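Local structure of glycosyl hydrolase, BNR repeat (Ralstonia eutropha, 3B7F) at residues A[294-299]-A[356-361]; A[330-335]-A[364-369]; A[176-181]-A[341-346]; A[237-240]-A[246-249]. The protein probably acts as a hydrolase of the BNR-repeat, non-viral sialidase-like kind, folded as a seven-bladed beta-propeller, though its substrate and reaction are not established. One frame throughout, in Å; residues are numbered along the deposited sequence.

Contact 1: residues A[294-299]-A[356-361]; sequences WVFPMD and VYFGTT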
loop_
_atom_site.group_PDB
_atom_site.type_symbol
_atom_site.label_atom_id
_atom_site.label_comp_id
_atom_site.label_asym_id
_atom_site.label_seq_id
_atom_site.Cartn_x
_atom_site.Cartn_y
_atom_site.Cartn_z
ATOM N N TRP A 294 -6.025 -9.601 5.852
ATOM C CA TRP A 294 -4.728 -10.173 6.236
ATOM C C TRP A 294 -3.788 -9.074 6.705
ATOM O O TRP A 294 -3.788 -8.007 6.106
ATOM C CB TRP A 294 -4.045 -10.872 5.043
ATOM C CG TRP A 294 -4.739 -12.077 4.573
ATOM C CD1 TRP A 294 -4.563 -13.323 5.040
ATOM C CD2 TRP A 294 -5.746 -12.160 3.559
ATOM N NE1 TRP A 294 -5.368 -14.192 4.380
ATOM C CE2 TRP A 294 -6.131 -13.506 3.478
ATOM C CE3 TRP A 294 -6.360 -11.224 2.710
ATOM C CZ2 TRP A 294 -7.089 -13.965 2.567
ATOM C CZ3 TRP A 294 -7.302 -11.673 1.792
ATOM C CH2 TRP A 294 -7.654 -13.039 1.724
ATOM N N VAL A 295 -3.002 -9.357 7.757
ATOM C CA VAL A 295 -1.958 -8.478 8.275
ATOM C C VAL A 295 -0.641 -9.291 8.461
ATOM O O VAL A 295 -0.647 -10.498 8.354
ATOM C CB VAL A 295 -2.369 -7.740 9.616
ATOM C CG1 VAL A 295 -3.543 -6.770 9.344
ATOM C CG2 VAL A 295 -2.688 -8.743 10.797
ATOM N N PHE A 296 0.479 -8.596 8.659
ATOM C CA PHE A 296 1.773 -9.218 8.933
ATOM C C PHE A 296 2.374 -8.545 10.198
ATOM O O PHE A 296 3.112 -7.554 10.094
ATOM C CB PHE A 296 2.750 -9.116 7.775
ATOM C CG PHE A 296 3.972 -9.996 7.979
ATOM C CD1 PHE A 296 5.091 -9.542 8.689
ATOM C CD2 PHE A 296 3.966 -11.330 7.511
ATOM C CE1 PHE A 296 6.195 -10.393 8.888
ATOM C CE2 PHE A 296 5.051 -12.163 7.709
ATOM C CZ PHE A 296 6.171 -11.701 8.389
ATOM N N PRO A 297 2.056 -9.091 11.385
ATOM C CA PRO A 297 2.503 -8.478 12.607
ATOM C C PRO A 297 4.001 -8.431 12.873
ATOM O O PRO A 297 4.732 -9.373 12.558
ATOM C CB PRO A 297 1.808 -9.322 13.693
ATOM C CG PRO A 297 0.646 -9.945 12.976
ATOM C CD PRO A 297 1.189 -10.254 11.666
HETATM N N MSE A 298 4.407 -7.311 13.463
HETATM C CA MSE A 298 5.776 -7.025 13.863
HETATM C C MSE A 298 5.736 -6.430 15.266
HETATM O O MSE A 298 4.669 -6.079 15.752
HETATM C CB MSE A 298 6.401 -6.082 12.849
HETATM C CG MSE A 298 6.660 -6.824 11.487
HETATM SE SE MSE A 298 7.648 -5.745 10.276
HETATM C CE MSE A 298 9.342 -5.901 11.172
ATOM N N ASP A 299 6.897 -6.328 15.899
ATOM C CA ASP A 299 7.060 -5.842 17.263
ATOM C C ASP A 299 7.113 -4.311 17.307
ATOM O O ASP A 299 8.083 -3.710 16.888
ATOM C CB ASP A 299 8.341 -6.457 17.814
ATOM C CG ASP A 299 8.553 -6.208 19.300
ATOM O OD1 ASP A 299 7.917 -5.315 19.883
ATOM O OD2 ASP A 299 9.392 -6.936 19.888
ATOM N N VAL A 356 -2.607 -15.016 -1.710
ATOM C CA VAL A 356 -2.008 -13.943 -0.913
ATOM C C VAL A 356 -0.474 -14.049 -1.043
ATOM O O VAL A 356 0.108 -15.137 -1.143
ATOM C CB VAL A 356 -2.468 -14.012 0.562
ATOM C CG1 VAL A 356 -1.990 -12.771 1.339
ATOM C CG2 VAL A 356 -3.986 -14.145 0.659
ATOM N N TYR A 357 0.182 -12.910 -1.069
ATOM C CA TYR A 357 1.609 -12.878 -1.352
ATOM C C TYR A 357 2.279 -11.852 -0.514
ATOM O O TYR A 357 1.685 -10.838 -0.205
ATOM C CB TYR A 357 1.809 -12.462 -2.829
ATOM C CG TYR A 357 0.978 -13.261 -3.812
ATOM C CD1 TYR A 357 1.463 -14.450 -4.357
ATOM C CD2 TYR A 357 -0.325 -12.864 -4.158
ATOM C CE1 TYR A 357 0.678 -15.225 -5.232
ATOM C CE2 TYR A 357 -1.095 -13.633 -5.012
ATOM C CZ TYR A 357 -0.579 -14.806 -5.566
ATOM O OH TYR A 357 -1.337 -15.583 -6.439
ATOM N N PHE A 358 3.530 -12.087 -0.144
ATOM C CA PHE A 358 4.293 -11.030 0.520
ATOM C C PHE A 358 5.780 -11.073 0.185
ATOM O O PHE A 358 6.315 -12.130 -0.142
ATOM C CB PHE A 358 4.035 -10.964 2.039
ATOM C CG PHE A 358 4.566 -12.149 2.847
ATOM C CD1 PHE A 358 5.874 -12.174 3.309
ATOM C CD2 PHE A 358 3.722 -13.186 3.206
ATOM C CE1 PHE A 358 6.353 -13.228 4.072
ATOM C CE2 PHE A 358 4.210 -14.279 3.949
ATOM C CZ PHE A 358 5.518 -14.278 4.391
ATOM N N GLY A 359 6.424 -9.910 0.298
ATOM C CA GLY A 359 7.849 -9.746 0.004
ATOM C C GLY A 359 8.539 -9.197 1.215
ATOM O O GLY A 359 8.058 -8.259 1.829
ATOM N N THR A 360 9.708 -9.746 1.522
ATOM C CA THR A 360 10.452 -9.363 2.702
ATOM C C THR A 360 11.652 -8.471 2.344
ATOM O O THR A 360 12.093 -8.435 1.205
ATOM C CB THR A 360 10.942 -10.587 3.471
ATOM O OG1 THR A 360 11.983 -11.206 2.738
ATOM C CG2 THR A 360 9.804 -11.610 3.736
ATOM N N THR A 361 12.164 -7.746 3.347
ATOM C CA THR A 361 13.342 -6.905 3.170
ATOM C C THR A 361 14.584 -7.792 2.923
ATOM O O THR A 361 15.573 -7.319 2.402
ATOM C CB THR A 361 13.555 -5.996 4.364
ATOM O OG1 THR A 361 13.761 -6.795 5.545
ATOM C CG2 THR A 361 12.334 -5.011 4.517
#
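Two aromatic rings each take an atom of the opposite segment on a face: Trp-294 carries the CG2 methyl of Val-356, and Phe-358 carries the CE2 corner of Phe-296. Val-356 CG2 stands 3.5 Å above the indole plane, displaced toward the rim but only 17° off the normal through the six-membered ring, which meets the geometry of a CH-pi contact. Its nearest ring atom is Trp-294 CE2, 3.6 Å from Val-356 CG2. With Val-356 CG1 anti to the backbone N (chi1 -172°), it is the other methyl, CG2, that meets the indole. The phenyl pair is oblique, with ring centroids of Phe-296 and Phe-358 5.1 Å apart and planes inclined at 47°, so neither a stack nor a T-shape results. Phe-296 CE2 comes equally near Phe-358 CZ and CE1, 4.0 Å from Phe-358 CZ. At the edge of Phe-358, in its plane, lies Thr-360 CG2, while Trp-366 stacks on the face turned away from Phe-296.

The segments belong to neighbouring blades of the propeller, strand 293-297 being second in one four-stranded sheet and strand 356-359 second in the next. The paired parts run nearly parallel, yet their nearest CA atoms, those of Trp-294 and Val-356, are 8.5 Å apart, a spacing for sheets packed face to face. The one polar side-chain atom of the four, Trp-294 NE1, is hydrogen-bonded to the backbone oxygen of Glu-371. With no hydrogen bond crossing between the segments, this part of the blade interface rests on apolar and aromatic packing.

Contact 2: residues A[330-335]-A[364-369]; sequences RGLPTD and EIWASA
Trp-366, the residue of its strand that meets the loop 330-335, has its indole NE1 hydrogen-bonded to Glu-364 OE1 at 3.1 Å. The oxygen lies close to the indole plane, but the donor reaches it from well above the plane of the carboxylate, 66° out. NE1 is held by Glu-364, just ahead of the strand, and the benzo end of the indole faces the loop. Leu-332 lays CD2 over one face there, 3.4 Å from Trp-366 CE3, and the methyl sits 25° off the normal of the six-membered ring, a CH-pi contact.

In the seven-bladed propeller, strand 365-368 is the third of its blade, whereas 330-335 is the loop that follows the last strand, 326-328, of the preceding blade; the contact is thus part of the seam between two blades toward the periphery. The face of Trp-366 that Leu-332 CD2 covers is the one shared with Phe-358 of the second strand. Trp-375 also touches both Leu-332 and Trp-366.

Two further loop atoms approach the outer carbons of the ring obliquely: Pro-333 CD is 3.7 Å from Trp-366 CH2, and the carbonyl oxygen of Gly-331 is 3.2 Å from Trp-366 CZ3. Gly-331 has a positive phi (95°), a conformation in which a CB would run into the preceding carbonyl oxygen.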
loop_
_atom_site.group_PDB
_atom_site.type_symbol
_atom_site.label_atom_id
_atom_site.label_comp_id
_atom_site.label_asym_id
_atom_site.label_seq_id
_atom_site.Cartn_x
_atom_site.Cartn_y
_atom_site.Cartn_z
ATOM N N ARG A 330 1.951 -21.940 7.956
ATOM C CA ARG A 330 2.377 -23.215 7.352
ATOM C C ARG A 330 3.229 -22.949 6.125
ATOM O O ARG A 330 2.793 -22.210 5.226
ATOM C CB ARG A 330 1.225 -24.074 6.913
ATOM C CG ARG A 330 0.371 -24.548 7.996
ATOM C CD ARG A 330 -0.681 -25.468 7.428
ATOM N NE ARG A 330 -1.727 -25.665 8.415
ATOM C CZ ARG A 330 -1.784 -26.631 9.327
ATOM N NH1 ARG A 330 -0.867 -27.591 9.417
ATOM N NH2 ARG A 330 -2.824 -26.633 10.150
ATOM N N GLY A 331 4.412 -23.562 6.107
ATOM C CA GLY A 331 5.396 -23.350 5.074
ATOM C C GLY A 331 6.461 -22.300 5.416
ATOM O O GLY A 331 7.503 -22.274 4.775
ATOM N N LEU A 332 6.210 -21.447 6.415
ATOM C CA LEU A 332 7.145 -20.411 6.787
ATOM C C LEU A 332 8.182 -20.935 7.776
ATOM O O LEU A 332 7.912 -21.925 8.508
ATOM C CB LEU A 332 6.417 -19.224 7.402
ATOM C CG LEU A 332 5.367 -18.511 6.569
ATOM C CD1 LEU A 332 4.763 -17.385 7.446
ATOM C CD2 LEU A 332 5.965 -17.966 5.209
ATOM N N PRO A 333 9.371 -20.284 7.813
ATOM C CA PRO A 333 10.384 -20.658 8.781
ATOM C C PRO A 333 9.759 -20.610 10.164
ATOM O O PRO A 333 9.085 -19.619 10.513
ATOM C CB PRO A 333 11.425 -19.568 8.636
ATOM C CG PRO A 333 11.263 -19.094 7.278
ATOM C CD PRO A 333 9.827 -19.142 6.998
ATOM N N THR A 334 9.985 -21.675 10.915
ATOM C CA THR A 334 9.349 -21.832 12.217
ATOM C C THR A 334 9.970 -20.935 13.313
ATOM O O THR A 334 9.241 -20.434 14.159
ATOM C CB THR A 334 9.298 -23.331 12.621
ATOM O OG1 THR A 334 8.298 -23.522 13.624
ATOM C CG2 THR A 334 10.670 -23.842 13.111
ATOM N N ASP A 335 11.283 -20.707 13.300
ATOM C CA ASP A 335 11.913 -19.834 14.313
ATOM C C ASP A 335 13.264 -19.294 13.860
ATOM O O ASP A 335 13.741 -19.683 12.816
ATOM C CB ASP A 335 11.964 -20.513 15.710
ATOM C CG ASP A 335 12.461 -21.938 15.657
ATOM O OD1 ASP A 335 13.462 -22.188 14.958
ATOM O OD2 ASP A 335 11.841 -22.799 16.326
ATOM N N GLU A 364 12.775 -12.299 -0.138
ATOM C CA GLU A 364 11.959 -13.480 -0.405
ATOM C C GLU A 364 10.553 -13.054 -0.796
ATOM O O GLU A 364 10.041 -12.077 -0.275
ATOM C CB GLU A 364 11.879 -14.362 0.832
ATOM C CG GLU A 364 13.176 -15.118 1.169
ATOM C CD GLU A 364 13.075 -15.938 2.446
ATOM O OE1 GLU A 364 12.409 -15.514 3.398
ATOM O OE2 GLU A 364 13.702 -16.986 2.539
ATOM N N ILE A 365 9.953 -13.781 -1.736
ATOM C CA ILE A 365 8.566 -13.616 -2.111
ATOM C C ILE A 365 7.913 -14.912 -1.699
ATOM O O ILE A 365 8.337 -15.979 -2.180
ATOM C CB ILE A 365 8.300 -13.409 -3.600
ATOM C CG1 ILE A 365 8.913 -12.097 -4.082
ATOM C CG2 ILE A 365 6.782 -13.353 -3.803
ATOM C CD1 ILE A 365 8.084 -10.848 -3.719
ATOM N N TRP A 366 6.946 -14.815 -0.766
ATOM C CA TRP A 366 6.164 -15.961 -0.273
ATOM C C TRP A 366 4.782 -15.903 -0.879
ATOM O O TRP A 366 4.202 -14.830 -0.950
ATOM C CB TRP A 366 6.086 -15.968 1.235
ATOM C CG TRP A 366 7.435 -16.251 1.855
ATOM C CD1 TRP A 366 8.401 -15.352 2.122
ATOM C CD2 TRP A 366 7.931 -17.516 2.288
ATOM N NE1 TRP A 366 9.467 -15.955 2.707
ATOM C CE2 TRP A 366 9.214 -17.295 2.825
ATOM C CE3 TRP A 366 7.421 -18.819 2.271
ATOM C CZ2 TRP A 366 10.018 -18.352 3.327
ATOM C CZ3 TRP A 366 8.193 -19.850 2.783
ATOM C CH2 TRP A 366 9.482 -19.614 3.312
ATOM N N ALA A 367 4.275 -17.045 -1.339
ATOM C CA ALA A 367 2.971 -17.105 -2.044
ATOM C C ALA A 367 2.049 -18.149 -1.437
ATOM O O ALA A 367 2.505 -19.173 -0.985
ATOM C CB ALA A 367 3.167 -17.404 -3.520
ATOM N N SER A 368 0.765 -17.821 -1.379
ATOM C CA SER A 368 -0.281 -18.728 -0.970
ATOM C C SER A 368 -1.335 -18.724 -2.057
ATOM O O SER A 368 -1.678 -17.657 -2.547
ATOM C CB SER A 368 -0.933 -18.262 0.308
ATOM O OG SER A 368 -2.003 -19.111 0.617
ATOM N N ALA A 369 -1.810 -19.900 -2.452
ATOM C CA ALA A 369 -2.926 -20.024 -3.390
ATOM C C ALA A 369 -4.194 -20.495 -2.669
ATOM O O ALA A 369 -5.156 -20.873 -3.343
ATOM C CB ALA A 369 -2.572 -21.001 -4.533
#

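Contact 3: residues A[176-181]-A[341-346]; sequences GPKMHS and VKRQAM
Polar contact between His-180 and Arg-343 is close without being a direct hydrogen bond: Arg-343 NH1 lies 3.2 Å from His-180 NE2, but the angle is poor. NH1 is just as near CD2 and approaches the imidazole obliquely, with the ring and guanidinium planes 63° apart. What joins the two groups is Ser-197, whose OG is hydrogen-bonded both to NE2 and to NH1. On the far side of the imidazole, His-180 ND1 shares a 2.7 Å hydrogen bond with Ser-181 OG, lying in the ring plane, so both nitrogens have partners that fix the ring's rotation.

Strand 178-184 is the innermost of its propeller blade, and Arg-343 reaches it from the loop leading into strand 346-348, close to the centre of the propeller. That loop makes a type I beta turn, closed by Ala-345 N to Lys-342 O at 3.0 Å.

Like charges make up the remaining interaction. Lys-178 comes at the guanidinium from the opposite direction, bent at chi3 (74°), and places NZ over one face, 4.0 Å from Arg-343 NH2. Lys-178 CD lies above the centre of the same flat group, 4.3 Å from its plane.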
loop_
_atom_site.group_PDB
_atom_site.type_symbol
_atom_site.label_atom_id
_atom_site.label_comp_id
_atom_site.label_asym_id
_atom_site.label_seq_id
_atom_site.Cartn_x
_atom_site.Cartn_y
_atom_site.Cartn_z
ATOM N N GLY A 176 12.015 9.136 5.465
ATOM C CA GLY A 176 11.368 10.446 5.419
ATOM C C GLY A 176 9.870 10.235 5.528
ATOM O O GLY A 176 9.399 9.126 5.336
ATOM N N PRO A 177 9.109 11.297 5.819
ATOM C CA PRO A 177 7.669 11.177 5.944
ATOM C C PRO A 177 7.049 11.059 4.547
ATOM O O PRO A 177 7.620 11.535 3.578
ATOM C CB PRO A 177 7.284 12.476 6.634
ATOM C CG PRO A 177 8.238 13.452 6.111
ATOM C CD PRO A 177 9.539 12.697 5.991
ATOM N N LYS A 178 5.893 10.442 4.443
ATOM C CA LYS A 178 5.331 10.147 3.125
ATOM C C LYS A 178 3.821 10.107 3.092
ATOM O O LYS A 178 3.165 9.910 4.114
ATOM C CB LYS A 178 5.849 8.778 2.666
ATOM C CG LYS A 178 5.343 7.638 3.550
ATOM C CD LYS A 178 6.171 6.394 3.456
ATOM C CE LYS A 178 7.487 6.477 4.151
ATOM N NZ LYS A 178 7.918 5.104 4.534
HETATM N N MSE A 179 3.319 10.242 1.871
HETATM C CA MSE A 179 1.923 10.203 1.541
HETATM C C MSE A 179 1.693 8.807 0.974
HETATM O O MSE A 179 2.442 8.346 0.104
HETATM C CB MSE A 179 1.660 11.281 0.492
HETATM C CG MSE A 179 0.369 11.228 -0.309
HETATM SE SE MSE A 179 -1.113 12.182 0.337
HETATM C CE MSE A 179 -0.435 13.988 0.429
ATOM N N HIS A 180 0.652 8.133 1.435
ATOM C CA HIS A 180 0.376 6.791 0.972
ATOM C C HIS A 180 -1.122 6.558 0.992
ATOM O O HIS A 180 -1.883 7.494 1.211
ATOM C CB HIS A 180 1.153 5.796 1.855
ATOM C CG HIS A 180 0.824 5.875 3.312
ATOM N ND1 HIS A 180 -0.330 5.338 3.846
ATOM C CD2 HIS A 180 1.520 6.383 4.355
ATOM C CE1 HIS A 180 -0.348 5.553 5.150
ATOM N NE2 HIS A 180 0.769 6.172 5.491
ATOM N N SER A 181 -1.530 5.316 0.732
ATOM C CA SER A 181 -2.906 4.888 0.816
ATOM C C SER A 181 -3.912 5.848 0.173
ATOM O O SER A 181 -4.899 6.235 0.800
ATOM C CB SER A 181 -3.245 4.654 2.292
ATOM O OG SER A 181 -2.342 3.744 2.865
ATOM N N VAL A 341 8.153 -7.095 6.699
ATOM C CA VAL A 341 7.249 -6.983 5.534
ATOM C C VAL A 341 6.747 -5.531 5.562
ATOM O O VAL A 341 6.102 -5.120 6.512
ATOM C CB VAL A 341 6.126 -8.041 5.574
ATOM C CG1 VAL A 341 5.092 -7.882 4.385
ATOM C CG2 VAL A 341 6.744 -9.415 5.559
ATOM N N LYS A 342 7.123 -4.743 4.553
ATOM C CA LYS A 342 6.784 -3.318 4.489
ATOM C C LYS A 342 5.318 -3.136 4.011
ATOM O O LYS A 342 4.665 -4.117 3.605
ATOM C CB LYS A 342 7.801 -2.557 3.624
ATOM C CG LYS A 342 9.188 -2.290 4.258
ATOM C CD LYS A 342 10.152 -1.813 3.163
ATOM C CE LYS A 342 11.200 -0.786 3.607
ATOM N NZ LYS A 342 12.104 -1.185 4.666
ATOM N N ARG A 343 4.827 -1.887 4.090
ATOM C CA ARG A 343 3.409 -1.514 3.807
ATOM C C ARG A 343 2.819 -1.968 2.516
ATOM O O ARG A 343 1.646 -2.309 2.489
ATOM C CB ARG A 343 3.235 -0.021 3.625
ATOM C CG ARG A 343 3.526 0.799 4.689
ATOM C CD ARG A 343 3.955 2.159 4.164
ATOM N NE ARG A 343 4.739 2.629 5.291
ATOM C CZ ARG A 343 4.380 3.536 6.163
ATOM N NH1 ARG A 343 3.291 4.240 6.029
ATOM N NH2 ARG A 343 5.190 3.782 7.161
ATOM N N GLN A 344 3.593 -1.805 1.438
ATOM C CA GLN A 344 3.161 -2.145 0.089
ATOM C C GLN A 344 3.626 -3.533 -0.306
ATOM O O GLN A 344 3.376 -3.965 -1.431
ATOM C CB GLN A 344 3.718 -1.133 -0.912
ATOM C CG GLN A 344 3.195 0.294 -0.759
ATOM C CD GLN A 344 4.181 1.304 -1.301
ATOM O OE1 GLN A 344 5.314 1.351 -0.829
ATOM N NE2 GLN A 344 3.760 2.116 -2.301
ATOM N N ALA A 345 4.273 -4.243 0.605
ATOM C CA ALA A 345 4.845 -5.560 0.305
ATOM C C ALA A 345 3.918 -6.790 0.506
ATOM O O ALA A 345 4.405 -7.922 0.462
ATOM C CB ALA A 345 6.191 -5.717 1.052
HETATM N N MSE A 346 2.618 -6.590 0.752
HETATM C CA MSE A 346 1.618 -7.674 0.717
HETATM C C MSE A 346 0.596 -7.335 -0.340
HETATM O O MSE A 346 0.263 -6.171 -0.501
HETATM C CB MSE A 346 0.801 -7.884 1.986
HETATM C CG MSE A 346 1.487 -8.563 3.076
HETATM SE SE MSE A 346 0.250 -9.540 4.223
HETATM C CE MSE A 346 -0.678 -8.014 4.754
#

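Contact 4: residues A[237-240]-A[246-249]; sequences VVQH and ILYQ
Val-238 and Tyr-248 exchange two backbone hydrogen bonds, Val-238 N to Tyr-248 O and Tyr-248 N to Val-238 O, and His-240 N adds a third to Ile-246 O. These define an antiparallel beta hairpin, formed by the first two strands of one propeller blade, with the strand axes at 162°. All three bonds are 3.0 Å from nitrogen to oxygen, but they differ in straightness: the one from His-240 N reaches 172° at the hydrogen, that from Tyr-248 N 157°. The same carbonyls also take CA-H groups from the facing strand, as in Leu-247 CA to Val-238 O at 3.2 Å and Val-237 CA to Tyr-248 O at 3.4 Å.

Side-chain contacts divide between the two faces of the sheet. On one, Val-237 lies beside Gln-249, with CG1 of the valine 4.0 Å from CB of the glutamine. On that face too, the extended Gln-239 crosses Leu-247, bringing CG of the former to 3.9 Å from CD1 of the latter. Trp-265 of the blade's outer strand touches Val-237, Leu-247 and Gln-249. The other face carries Val-238 and Tyr-248, both of which pack on Ile-283 of the next blade.

The polar ends find partners beyond the hairpin: Tyr-248 OH bonds to Pro-290 O, His-240 NE2 to His-286 O, and Gln-239 NE2 to Pro-244 O. Val-238 CG2, set between its own backbone N and carbonyl carbon, is directed across the strand gap and stops 3.9 Å from Tyr-248 CB.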
loop_
_atom_site.group_PDB
_atom_site.type_symbol
_atom_site.label_atom_id
_atom_site.label_comp_id
_atom_site.label_asym_id
_atom_site.label_seq_id
_atom_site.Cartn_x
_atom_site.Cartn_y
_atom_site.Cartn_z
ATOM N N VAL A 237 -3.842 1.830 4.455
ATOM C CA VAL A 237 -5.294 1.958 4.518
ATOM C C VAL A 237 -5.867 1.346 3.221
ATOM O O VAL A 237 -5.278 1.519 2.151
ATOM C CB VAL A 237 -5.783 3.452 4.712
ATOM C CG1 VAL A 237 -7.220 3.488 5.248
ATOM C CG2 VAL A 237 -4.897 4.246 5.656
ATOM N N VAL A 238 -7.002 0.639 3.325
ATOM C CA VAL A 238 -7.711 0.039 2.181
ATOM C C VAL A 238 -9.233 0.322 2.296
ATOM O O VAL A 238 -9.769 0.447 3.386
ATOM C CB VAL A 238 -7.431 -1.506 2.037
ATOM C CG1 VAL A 238 -5.938 -1.792 1.728
ATOM C CG2 VAL A 238 -7.815 -2.260 3.281
ATOM N N GLN A 239 -9.891 0.501 1.160
ATOM C CA GLN A 239 -11.328 0.683 1.074
ATOM C C GLN A 239 -11.795 -0.554 0.352
ATOM O O GLN A 239 -11.259 -0.867 -0.716
ATOM C CB GLN A 239 -11.662 1.937 0.271
ATOM C CG GLN A 239 -13.174 2.181 0.060
ATOM C CD GLN A 239 -13.464 3.480 -0.652
ATOM O OE1 GLN A 239 -12.655 3.948 -1.455
ATOM N NE2 GLN A 239 -14.640 4.055 -0.384
ATOM N N HIS A 240 -12.792 -1.253 0.892
ATOM C CA HIS A 240 -13.217 -2.511 0.291
ATOM C C HIS A 240 -13.975 -2.271 -1.022
ATOM O O HIS A 240 -14.845 -1.442 -1.051
ATOM C CB HIS A 240 -14.063 -3.344 1.241
ATOM C CG HIS A 240 -14.097 -4.778 0.848
ATOM N ND1 HIS A 240 -15.052 -5.307 0.005
ATOM C CD2 HIS A 240 -13.211 -5.766 1.080
ATOM C CE1 HIS A 240 -14.775 -6.579 -0.219
ATOM N NE2 HIS A 240 -13.664 -6.881 0.424
ATOM N N ILE A 246 -16.754 0.323 4.042
ATOM C CA ILE A 246 -15.815 -0.322 4.967
ATOM C C ILE A 246 -14.353 -0.054 4.594
ATOM O O ILE A 246 -13.922 -0.333 3.469
ATOM C CB ILE A 246 -16.062 -1.857 5.054
ATOM C CG1 ILE A 246 -17.564 -2.180 5.144
ATOM C CG2 ILE A 246 -15.268 -2.473 6.228
ATOM C CD1 ILE A 246 -18.366 -1.411 6.230
ATOM N N LEU A 247 -13.618 0.517 5.548
ATOM C CA LEU A 247 -12.187 0.792 5.445
ATOM C C LEU A 247 -11.461 0.012 6.541
ATOM O O LEU A 247 -11.994 -0.178 7.636
ATOM C CB LEU A 247 -11.859 2.287 5.596
ATOM C CG LEU A 247 -12.077 3.220 4.393
ATOM C CD1 LEU A 247 -13.468 3.123 3.855
ATOM C CD2 LEU A 247 -11.770 4.656 4.795
ATOM N N TYR A 248 -10.277 -0.489 6.215
ATOM C CA TYR A 248 -9.415 -1.153 7.193
ATOM C C TYR A 248 -8.076 -0.455 7.173
ATOM O O TYR A 248 -7.678 0.103 6.150
ATOM C CB TYR A 248 -9.237 -2.634 6.911
ATOM C CG TYR A 248 -10.471 -3.508 7.149
ATOM C CD1 TYR A 248 -11.392 -3.730 6.134
ATOM C CD2 TYR A 248 -10.664 -4.172 8.367
ATOM C CE1 TYR A 248 -12.489 -4.562 6.328
ATOM C CE2 TYR A 248 -11.747 -5.024 8.560
ATOM C CZ TYR A 248 -12.666 -5.204 7.534
ATOM O OH TYR A 248 -13.765 -6.024 7.693
ATOM N N GLN A 249 -7.410 -0.391 8.324
ATOM C CA GLN A 249 -6.043 0.117 8.320
ATOM C C GLN A 249 -5.135 -0.611 9.292
ATOM O O GLN A 249 -5.580 -1.085 10.339
ATOM C CB GLN A 249 -5.964 1.644 8.574
ATOM C CG GLN A 249 -6.418 2.124 9.952
ATOM C CD GLN A 249 -5.841 3.463 10.329
ATOM O OE1 GLN A 249 -4.632 3.608 10.390
ATOM N NE2 GLN A 249 -6.703 4.443 10.627
#

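In the fold
Contact 4 joins neighbouring strands within one blade, and backbone hydrogen bonds carry it. Contacts 1 and 2 instead bridge successive blades through aromatic and aliphatic packing; contact 1 is wholly buried, whereas contact 2, centred about 20 Å from the chain's centre, is partly open. They share one sheet, where strands 356-359 and 365-368 are neighbours and Phe-358 O probably bonds to Trp-366 N. Contact 3, centred about 5 Å from the chain's centre, reaches between distant blades and is polar and charged. It meets contact 1 through a probable Gly-359 N to Ala-345 O bond and contact 4 through Ser-181 OG and Val-237 N. Contacts 2 and 4 do not touch.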